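Local coordinates for protein agarase (Pseudoalteromonas fuliginea, PDB 6XJ9) that is an agarase of a marine bacterium, a glycoside hydrolase that probably hydrolyses glycosidic bonds of agarose, at residues 618-623 and 640-645; 662-667 and 707-712. One frame throughout, in Å; residues are numbered along the deposited sequence.

Interaction 1 of 2, residues 618-623 and 640-645; sequences ARFPDW and ISFNAY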
loop_
_atom_site.group_PDB
_atom_site.type_symbol
_atom_site.label_atom_id
_atom_site.label_comp_id
_atom_site.label_asym_id
_atom_site.label_seq_id
_atom_site.Cartn_x
_atom_site.Cartn_y
_atom_site.Cartn_z
ATOM N N ALA A 618 33.839 -8.552 -6.290
ATOM C CA ALA A 618 33.979 -8.853 -4.871
ATOM C C ALA A 618 33.058 -8.000 -3.997
ATOM O O ALA A 618 33.249 -7.950 -2.785
ATOM C CB ALA A 618 35.426 -8.695 -4.456
ATOM N N ARG A 619 32.077 -7.344 -4.613
ATOM C CA ARG A 619 30.948 -6.717 -3.938
ATOM C C ARG A 619 31.447 -5.640 -2.969
ATOM O O ARG A 619 31.394 -5.806 -1.743
ATOM C CB ARG A 619 30.072 -7.773 -3.244
ATOM C CG ARG A 619 29.594 -8.910 -4.136
ATOM C CD ARG A 619 29.180 -10.138 -3.329
ATOM N NE ARG A 619 27.955 -9.917 -2.573
ATOM C CZ ARG A 619 26.748 -9.827 -3.114
ATOM N NH1 ARG A 619 26.595 -9.929 -4.436
ATOM N NH2 ARG A 619 25.700 -9.644 -2.330
ATOM N N PHE A 620 31.969 -4.544 -3.527
ATOM C CA PHE A 620 32.526 -3.501 -2.672
ATOM C C PHE A 620 31.384 -2.741 -2.007
ATOM O O PHE A 620 30.417 -2.403 -2.678
ATOM C CB PHE A 620 33.311 -2.471 -3.486
ATOM C CG PHE A 620 34.338 -2.998 -4.454
ATOM C CD1 PHE A 620 35.431 -3.730 -4.011
ATOM C CD2 PHE A 620 34.254 -2.678 -5.808
ATOM C CE1 PHE A 620 36.398 -4.163 -4.910
ATOM C CE2 PHE A 620 35.224 -3.111 -6.707
ATOM C CZ PHE A 620 36.291 -3.861 -6.258
ATOM N N PRO A 621 31.450 -2.408 -0.695
ATOM C CA PRO A 621 30.428 -1.551 -0.094
ATOM C C PRO A 621 30.659 -0.114 -0.561
ATOM O O PRO A 621 31.802 0.304 -0.759
ATOM C CB PRO A 621 30.687 -1.741 1.410
ATOM C CG PRO A 621 32.176 -1.959 1.489
ATOM C CD PRO A 621 32.483 -2.814 0.276
ATOM N N ASP A 622 29.556 0.616 -0.776
ATOM C CA ASP A 622 29.591 1.979 -1.279
ATOM C C ASP A 622 30.325 2.877 -0.278
ATOM O O ASP A 622 30.854 3.922 -0.651
ATOM C CB ASP A 622 28.181 2.466 -1.646
ATOM C CG ASP A 622 27.223 2.528 -0.464
ATOM O OD1 ASP A 622 27.581 2.005 0.615
ATOM O OD2 ASP A 622 26.123 3.131 -0.620
ATOM N N TRP A 623 30.361 2.459 0.991
ATOM C CA TRP A 623 31.085 3.201 2.011
ATOM C C TRP A 623 32.571 2.846 2.023
ATOM O O TRP A 623 33.351 3.533 2.671
ATOM C CB TRP A 623 30.448 3.034 3.401
ATOM C CG TRP A 623 30.213 1.616 3.838
ATOM C CD1 TRP A 623 29.009 0.979 3.895
ATOM C CD2 TRP A 623 31.182 0.668 4.330
ATOM N NE1 TRP A 623 29.164 -0.299 4.368
ATOM C CE2 TRP A 623 30.486 -0.522 4.637
ATOM C CE3 TRP A 623 32.569 0.691 4.522
ATOM C CZ2 TRP A 623 31.123 -1.666 5.117
ATOM C CZ3 TRP A 623 33.201 -0.446 4.978
ATOM C CH2 TRP A 623 32.490 -1.606 5.276
ATOM N N ILE A 640 31.471 -5.077 -12.451
ATOM C CA ILE A 640 31.912 -4.588 -11.152
ATOM C C ILE A 640 30.710 -4.581 -10.210
ATOM O O ILE A 640 29.709 -3.921 -10.486
ATOM C CB ILE A 640 32.566 -3.190 -11.204
ATOM C CG1 ILE A 640 33.487 -2.978 -12.407
ATOM C CG2 ILE A 640 33.321 -2.938 -9.911
ATOM C CD1 ILE A 640 33.957 -1.538 -12.550
ATOM N N SER A 641 30.835 -5.299 -9.084
ATOM C CA SER A 641 29.749 -5.427 -8.122
ATOM C C SER A 641 29.998 -4.533 -6.902
ATOM O O SER A 641 31.136 -4.381 -6.456
ATOM C CB SER A 641 29.561 -6.873 -7.727
ATOM O OG SER A 641 30.793 -7.427 -7.285
ATOM N N PHE A 642 28.916 -3.914 -6.406
ATOM C CA PHE A 642 28.902 -3.044 -5.238
ATOM C C PHE A 642 27.653 -3.346 -4.410
ATOM O O PHE A 642 26.619 -3.680 -4.975
ATOM C CB PHE A 642 28.782 -1.573 -5.651
ATOM C CG PHE A 642 29.867 -1.067 -6.569
ATOM C CD1 PHE A 642 29.746 -1.201 -7.946
ATOM C CD2 PHE A 642 31.005 -0.448 -6.056
ATOM C CE1 PHE A 642 30.733 -0.711 -8.791
ATOM C CE2 PHE A 642 31.992 0.042 -6.900
ATOM C CZ PHE A 642 31.857 -0.104 -8.265
ATOM N N ASN A 643 27.742 -3.188 -3.078
ATOM C CA ASN A 643 26.544 -3.167 -2.247
ATOM C C ASN A 643 26.241 -1.708 -1.893
ATOM O O ASN A 643 27.158 -0.939 -1.631
ATOM C CB ASN A 643 26.689 -4.053 -1.005
ATOM C CG ASN A 643 26.950 -5.509 -1.323
ATOM O OD1 ASN A 643 26.559 -5.997 -2.381
ATOM N ND2 ASN A 643 27.611 -6.213 -0.415
ATOM N N ALA A 644 24.966 -1.302 -1.935
ATOM C CA ALA A 644 24.651 0.097 -1.660
ATOM C C ALA A 644 23.296 0.216 -0.969
ATOM O O ALA A 644 22.259 0.300 -1.624
ATOM C CB ALA A 644 24.724 0.931 -2.922
ATOM N N TYR A 645 23.322 0.213 0.371
ATOM C CA TYR A 645 22.130 0.430 1.173
ATOM C C TYR A 645 21.902 1.930 1.307
ATOM O O TYR A 645 22.240 2.508 2.334
ATOM C CB TYR A 645 22.283 -0.205 2.563
ATOM C CG TYR A 645 22.317 -1.712 2.551
ATOM C CD1 TYR A 645 23.517 -2.399 2.479
ATOM C CD2 TYR A 645 21.143 -2.453 2.626
ATOM C CE1 TYR A 645 23.543 -3.788 2.453
ATOM C CE2 TYR A 645 21.159 -3.842 2.621
ATOM C CZ TYR A 645 22.366 -4.511 2.535
ATOM O OH TYR A 645 22.391 -5.881 2.553
HETATM O O HOH W 1 33.486 -5.815 -7.270
HETATM O O HOH W 2 25.860 0.190 1.884
#
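F620 and F642 form an offset edge-to-face pair: their ring centroids lie 5.7 Å apart, the planes are inclined at 60°, and the edge of F620 is turned toward the face of F642. The closest atoms of the pair are CD2 of F620 and CE2 of F642, at 3.7 Å. Further round the same rim, CE2 of F620 meets the methyl CG2 of I640 at 3.7 Å. V629 and V630 of helix 627-634 also pack on F620, while W654 meets the F642 ring edge-to-face. The contact joins the two strands of the beta-alpha-beta unit made by strand 620-621, helix 627-634 and strand 640-643, consistent with the TIM-barrel architecture of the GH50 catalytic domain. Its parallel pairing rests on the hydrogen bonds F620 N to S641 O (3.0 Å), N643 N to F620 O (2.8 Å) and D622 N to N643 O. S641 extends this pairing with its side chain: chi1 of 53° sets OG between the backbone N and the carbonyl carbon, where it accepts the bond from R619 N at 3.0 Å and also bonds to the carbonyl of L616. Toward the C-terminal end, N643 OD1 lies over one face of the R619 guanidinium, 3.7 Å from NH2, with amide and guanidinium planes 68° apart. Their hydrogen bonds run to other partners: R619 NE and N643 ND2 share N508 OD1, ND2 also hydrogen-bonds E509 OE2, and R619 NH2 forms a salt bridge with E668. D622 divides its carboxylate, OD2 resting 3.5 Å from A644 CB and pairing with K646, while OD1 is joined to Y645 N through one water.

Interaction 2 of 2, residues 662-667 and 707-712; sequences KPAIIG and PYFIGA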
loop_
_atom_site.group_PDB
_atom_site.type_symbol
_atom_site.label_atom_id
_atom_site.label_comp_id
_atom_site.label_asym_id
_atom_site.label_seq_id
_atom_site.Cartn_x
_atom_site.Cartn_y
_atom_site.Cartn_z
ATOM N N LYS A 662 32.785 -0.046 -17.660
ATOM C CA LYS A 662 32.416 -1.424 -17.376
ATOM C C LYS A 662 30.961 -1.444 -16.911
ATOM O O LYS A 662 30.510 -0.467 -16.319
ATOM C CB LYS A 662 33.316 -1.969 -16.262
ATOM C CG LYS A 662 34.706 -2.401 -16.710
ATOM C CD LYS A 662 34.678 -3.810 -17.241
ATOM C CE LYS A 662 35.878 -4.146 -18.094
ATOM N NZ LYS A 662 36.064 -5.613 -18.135
ATOM N N PRO A 663 30.196 -2.551 -17.092
ATOM C CA PRO A 663 28.880 -2.676 -16.451
ATOM C C PRO A 663 29.087 -2.958 -14.957
ATOM O O PRO A 663 30.134 -3.478 -14.550
ATOM C CB PRO A 663 28.226 -3.877 -17.159
ATOM C CG PRO A 663 29.408 -4.720 -17.647
ATOM C CD PRO A 663 30.556 -3.749 -17.872
ATOM N N ALA A 664 28.084 -2.596 -14.153
ATOM C CA ALA A 664 28.128 -2.721 -12.701
ATOM C C ALA A 664 26.867 -3.427 -12.210
ATOM O O ALA A 664 25.838 -3.414 -12.875
ATOM C CB ALA A 664 28.265 -1.351 -12.061
ATOM N N ILE A 665 26.951 -4.062 -11.034
ATOM C CA ILE A 665 25.757 -4.668 -10.473
ATOM C C ILE A 665 25.679 -4.304 -8.993
ATOM O O ILE A 665 26.716 -4.167 -8.339
ATOM C CB ILE A 665 25.722 -6.193 -10.750
ATOM C CG1 ILE A 665 24.375 -6.804 -10.334
ATOM C CG2 ILE A 665 26.902 -6.904 -10.083
ATOM C CD1 ILE A 665 24.198 -8.266 -10.717
ATOM N N ILE A 666 24.452 -4.089 -8.492
ATOM C CA ILE A 666 24.237 -3.901 -7.062
ATOM C C ILE A 666 24.000 -5.274 -6.429
ATOM O O ILE A 666 23.075 -5.996 -6.820
ATOM C CB ILE A 666 23.089 -2.906 -6.756
ATOM C CG1 ILE A 666 23.441 -1.466 -7.136
ATOM C CG2 ILE A 666 22.694 -2.980 -5.291
ATOM C CD1 ILE A 666 24.512 -0.833 -6.256
ATOM N N GLY A 667 24.853 -5.622 -5.462
ATOM C CA GLY A 667 24.799 -6.917 -4.794
ATOM C C GLY A 667 23.699 -7.011 -3.742
ATOM O O GLY A 667 23.129 -8.084 -3.544
ATOM N N PRO A 707 23.266 4.190 -16.809
ATOM C CA PRO A 707 23.794 3.554 -18.015
ATOM C C PRO A 707 24.892 2.513 -17.780
ATOM O O PRO A 707 25.206 1.757 -18.702
ATOM C CB PRO A 707 24.281 4.745 -18.858
ATOM C CG PRO A 707 24.680 5.765 -17.814
ATOM C CD PRO A 707 23.656 5.608 -16.701
ATOM N N TYR A 708 25.428 2.451 -16.552
ATOM C CA TYR A 708 26.450 1.465 -16.214
ATOM C C TYR A 708 25.847 0.236 -15.534
ATOM O O TYR A 708 26.311 -0.884 -15.752
ATOM C CB TYR A 708 27.594 2.098 -15.417
ATOM C CG TYR A 708 28.327 3.118 -16.241
ATOM C CD1 TYR A 708 29.271 2.725 -17.176
ATOM C CD2 TYR A 708 28.004 4.464 -16.157
ATOM C CE1 TYR A 708 29.924 3.652 -17.973
ATOM C CE2 TYR A 708 28.658 5.406 -16.934
ATOM C CZ TYR A 708 29.608 4.996 -17.852
ATOM O OH TYR A 708 30.227 5.916 -18.638
ATOM N N PHE A 709 24.797 0.434 -14.737
ATOM C CA PHE A 709 24.264 -0.681 -13.967
ATOM C C PHE A 709 23.354 -1.558 -14.817
ATOM O O PHE A 709 22.576 -1.042 -15.612
ATOM C CB PHE A 709 23.564 -0.182 -12.705
ATOM C CG PHE A 709 24.522 0.109 -11.583
ATOM C CD1 PHE A 709 25.089 1.370 -11.442
ATOM C CD2 PHE A 709 24.865 -0.876 -10.673
ATOM C CE1 PHE A 709 25.946 1.648 -10.390
ATOM C CE2 PHE A 709 25.750 -0.600 -9.642
ATOM C CZ PHE A 709 26.294 0.659 -9.497
ATOM N N ILE A 710 23.468 -2.883 -14.621
ATOM C CA ILE A 710 22.715 -3.871 -15.375
ATOM C C ILE A 710 21.831 -4.695 -14.436
ATOM O O ILE A 710 21.333 -5.758 -14.811
ATOM C CB ILE A 710 23.654 -4.742 -16.249
ATOM C CG1 ILE A 710 24.792 -5.419 -15.473
ATOM C CG2 ILE A 710 24.223 -3.889 -17.371
ATOM C CD1 ILE A 710 24.382 -6.444 -14.438
ATOM N N GLY A 711 21.636 -4.207 -13.205
ATOM C CA GLY A 711 20.769 -4.917 -12.282
ATOM C C GLY A 711 21.120 -4.679 -10.819
ATOM O O GLY A 711 22.097 -4.000 -10.491
ATOM N N ALA A 712 20.289 -5.261 -9.955
ATOM C CA ALA A 712 20.411 -5.112 -8.514
ATOM C C ALA A 712 19.705 -6.283 -7.845
ATOM O O ALA A 712 18.645 -6.711 -8.297
ATOM C CB ALA A 712 19.794 -3.805 -8.075
#
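A664 sets its methyl over the face of the F709 ring: CB stands 3.7 Å from the ring centroid and 15° off the normal, which identifies a CH-pi contact. I666 approaches the same ring obliquely, CG1 coming to 3.5 Å from CE2 of F709. On the same side of the sheet as A664 and F709, CB of I666 touches CB of A712 at 3.7 Å, and helix 689-704 packs against A712 through M700 and V703. On the opposite side of the sheet the isoleucines I665 and I710 cross at an angle. I710 has chi1 of 54°, which puts CG1 between its backbone N and carbonyl carbon, and a second bend at chi2 brings CD1 to 3.9 Å from CB of I665; CG2 packs against P663 CB, and W290 packs on both I710 and P663. Y708 turns its ring edge to K662 O, 3.5 Å from CD1. The strands run parallel, but A664 pairs with F709 and I666 with A712, so 709-712 holds one extra residue, a beta bulge at I710-G711. At the phi of 153° taken by G711, a CB would run into the carbonyl O of I710. Hydrogen bonding continues through the bulge: A664 N to Y708 O is 2.9 Å, I710 N to A664 O is 3.0 Å, and I666 N to G711 O is 3.1 Å and almost straight. The directional bonds are all backbone N-H to C=O and take up the one-residue shift, whereas the side chains, meeting mostly through hydrocarbon, add none.

Interactions 1 and 2 are successive parts of one sheet, their centres about 10 Å apart, because strand 640-643 of interaction 1 lies beside strand 664-666 of interaction 2. Probable hydrogen bonds join them: I640 O to I665 N at 2.8 Å and F642 O to G667 N at 2.7 Å. W654 also meets F709 edge-to-face, so a single indole spans the two contacts. At the C-terminal ends of the strands, N643 OD1 packs 3.1 Å from G667 CA, and Y645 OH hydrogen-bonds OE1 of E668, which follows segment 662-667. E668, N508 and E509, gathered at this end, probably lie in or near the active site, as in TIM-barrel glycosidases.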